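Local coordinates for hypothetical membrane protein (Corynebacterium glutamicum, PDB 6JSA), which binds heme through this C-terminal HtaA domain and probably passes it on during heme uptake by corynebacteria, at residues 31-34 / 35-38. Sequence-based numbering, arbitrary orientation.
Sequences WTLN and GVGF
The carbonyl oxygen of Val36 faces the side chain of Leu33, whose CB lies 3.3 Å from Val36 O and whose CD1 lies 3.5 Å from that same oxygen. No hydrogen bond joins the two halves of this bend. Gly35 makes the turn at positive phi (79°), bringing the chain from strand 30-34, which pairs with strand 66-71, to strand 37-39, which pairs with strand 42-53. Leu33 lies between the two arms of the bend: CD1 reaches Phe38 CB at 4.0 Å, and CD2 stands 4.3 Å from Val36 CG1. Farther from the turn, Trp31 and Phe38 meet across the arms. An extended first torsion (chi1 -174°) carries the phenyl of Phe38 to the benzo end of the indole, with Phe38 CE2 at the indole edge, in its plane; Trp31 CZ2 sits over one phenyl face, toward the rim, 3.5 Å from Phe38 CZ. The planes meet obliquely at 59°, with centroids of the six-membered rings 5.0 Å apart. Phe43 meets both rings, and Gln19 and Arg23 touch them from helix 16-23, which also carries the axial heme ligand Tyr21. The backbone of each arm bonds to a different strand, 66-71 or 42-53, leaving van der Waals and aromatic contact to hold the arms together here.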
ATOM      1  N   TRP A  31       2.388 -15.725  -0.964  1.00  9.06           N
ATOM      2  CA  TRP A  31       1.376 -14.836  -0.422  1.00  8.79           C
ATOM      3  C   TRP A  31       0.012 -15.335  -0.853  1.00  8.64           C
ATOM      4  O   TRP A  31      -0.120 -16.081  -1.829  1.00  9.70           O
ATOM      5  CB  TRP A  31       1.561 -13.383  -0.858  1.00  8.44           C
ATOM      6  CG  TRP A  31       1.541 -13.166  -2.335  1.00  8.37           C
ATOM      7  CD1 TRP A  31       0.448 -13.190  -3.157  1.00  8.90           C
ATOM      8  CD2 TRP A  31       2.662 -12.840  -3.165  1.00  8.73           C
ATOM      9  NE1 TRP A  31       0.825 -12.921  -4.446  1.00  9.38           N
ATOM     10  CE2 TRP A  31       2.178 -12.701  -4.482  1.00  9.62           C
ATOM     11  CE3 TRP A  31       4.034 -12.669  -2.923  1.00  9.46           C
ATOM     12  CZ2 TRP A  31       3.009 -12.388  -5.553  1.00 10.69           C
ATOM     13  CZ3 TRP A  31       4.859 -12.353  -3.988  1.00 10.53           C
ATOM     14  CH2 TRP A  31       4.343 -12.214  -5.287  1.00 10.99           C
ATOM     15  N   THR A  32      -0.999 -14.945  -0.091  1.00  8.40           N
ATOM     16  CA  THR A  32      -2.378 -15.134  -0.499  1.00  8.71           C
ATOM     17  C   THR A  32      -3.089 -13.790  -0.485  1.00  8.88           C
ATOM     18  O   THR A  32      -2.696 -12.855   0.222  1.00  9.26           O
ATOM     19  CB  THR A  32      -3.120 -16.168   0.365  1.00 10.40           C
ATOM     20  OG1 THR A  32      -3.260 -15.670   1.699  1.00 11.91           O
ATOM     21  CG2 THR A  32      -2.373 -17.498   0.375  1.00 11.36           C
ATOM     22  N   LEU A  33      -4.138 -13.714  -1.296  1.00  7.86           N
ATOM     23  CA  LEU A  33      -4.860 -12.484  -1.582  1.00  7.88           C
ATOM     24  C   LEU A  33      -6.330 -12.685  -1.280  1.00  7.21           C
ATOM     25  O   LEU A  33      -6.908 -13.727  -1.607  1.00  7.69           O
ATOM     26  CB  LEU A  33      -4.717 -12.118  -3.058  1.00  8.40           C
ATOM     27  CG  LEU A  33      -3.269 -11.940  -3.520  1.00  9.39           C
ATOM     28  CD1 LEU A  33      -3.220 -11.578  -4.999  1.00 10.87           C
ATOM     29  CD2 LEU A  33      -2.530 -10.886  -2.677  1.00 10.49           C
ATOM     30  N   ASN A  34      -6.938 -11.665  -0.688  1.00  6.99           N
ATOM     31  CA  ASN A  34      -8.358 -11.695  -0.349  1.00  6.82           C
ATOM     32  C   ASN A  34      -8.904 -10.339  -0.779  1.00  6.47           C
ATOM     33  O   ASN A  34      -8.686  -9.330  -0.103  1.00  7.52           O
ATOM     34  CB  ASN A  34      -8.543 -11.941   1.144  1.00  7.52           C
ATOM     35  CG  ASN A  34      -9.900 -12.513   1.480  1.00  8.16           C
ATOM     36  OD1 ASN A  34     -10.374 -13.449   0.833  1.00  8.59           O
ATOM     37  ND2 ASN A  34     -10.536 -11.956   2.497  1.00 10.37           N
ATOM     38  N   GLY A  35      -9.597 -10.311  -1.912  1.00  6.20           N
ATOM     39  CA  GLY A  35     -10.115  -9.055  -2.408  1.00  6.76           C
ATOM     40  C   GLY A  35      -9.095  -8.201  -3.114  1.00  6.87           C
ATOM     41  O   GLY A  35      -9.335  -7.006  -3.295  1.00  7.53           O
ATOM     42  N   VAL A  36      -7.961  -8.785  -3.513  1.00  6.41           N
ATOM     43  CA  VAL A  36      -6.852  -8.104  -4.176  1.00  6.67           C
ATOM     44  C   VAL A  36      -6.394  -9.011  -5.313  1.00  6.86           C
ATOM     45  O   VAL A  36      -6.399 -10.238  -5.168  1.00  7.70           O
ATOM     46  CB  VAL A  36      -5.689  -7.872  -3.171  1.00  7.15           C
ATOM     47  CG1 VAL A  36      -4.452  -7.253  -3.838  1.00  8.44           C
ATOM     48  CG2 VAL A  36      -6.164  -7.041  -1.994  1.00  6.91           C
ATOM     49  N   GLY A  37      -6.030  -8.419  -6.452  1.00  7.66           N
ATOM     50  CA  GLY A  37      -5.477  -9.155  -7.567  1.00  8.07           C
ATOM     51  C   GLY A  37      -3.972  -8.966  -7.699  1.00  7.25           C
ATOM     52  O   GLY A  37      -3.310  -8.354  -6.857  1.00  7.48           O
ATOM     53  N   PHE A  38      -3.427  -9.488  -8.799  1.00  7.69           N
ATOM     54  CA  PHE A  38      -1.983  -9.430  -9.024  1.00  8.93           C
ATOM     55  C   PHE A  38      -1.685  -9.500 -10.515  1.00  9.63           C
ATOM     56  O   PHE A  38      -2.134 -10.425 -11.196  1.00 12.60           O
ATOM     57  CB  PHE A  38      -1.268 -10.571  -8.283  1.00  9.55           C
ATOM     58  CG  PHE A  38       0.235 -10.499  -8.343  1.00  9.32           C
ATOM     59  CD1 PHE A  38       0.937  -9.554  -7.601  1.00  9.85           C
ATOM     60  CD2 PHE A  38       0.948 -11.373  -9.146  1.00 10.47           C
ATOM     61  CE1 PHE A  38       2.336  -9.497  -7.655  1.00 10.84           C
ATOM     62  CE2 PHE A  38       2.338 -11.326  -9.196  1.00 11.84           C
ATOM     63  CZ  PHE A  38       3.026 -10.380  -8.461  1.00 11.69           C
TER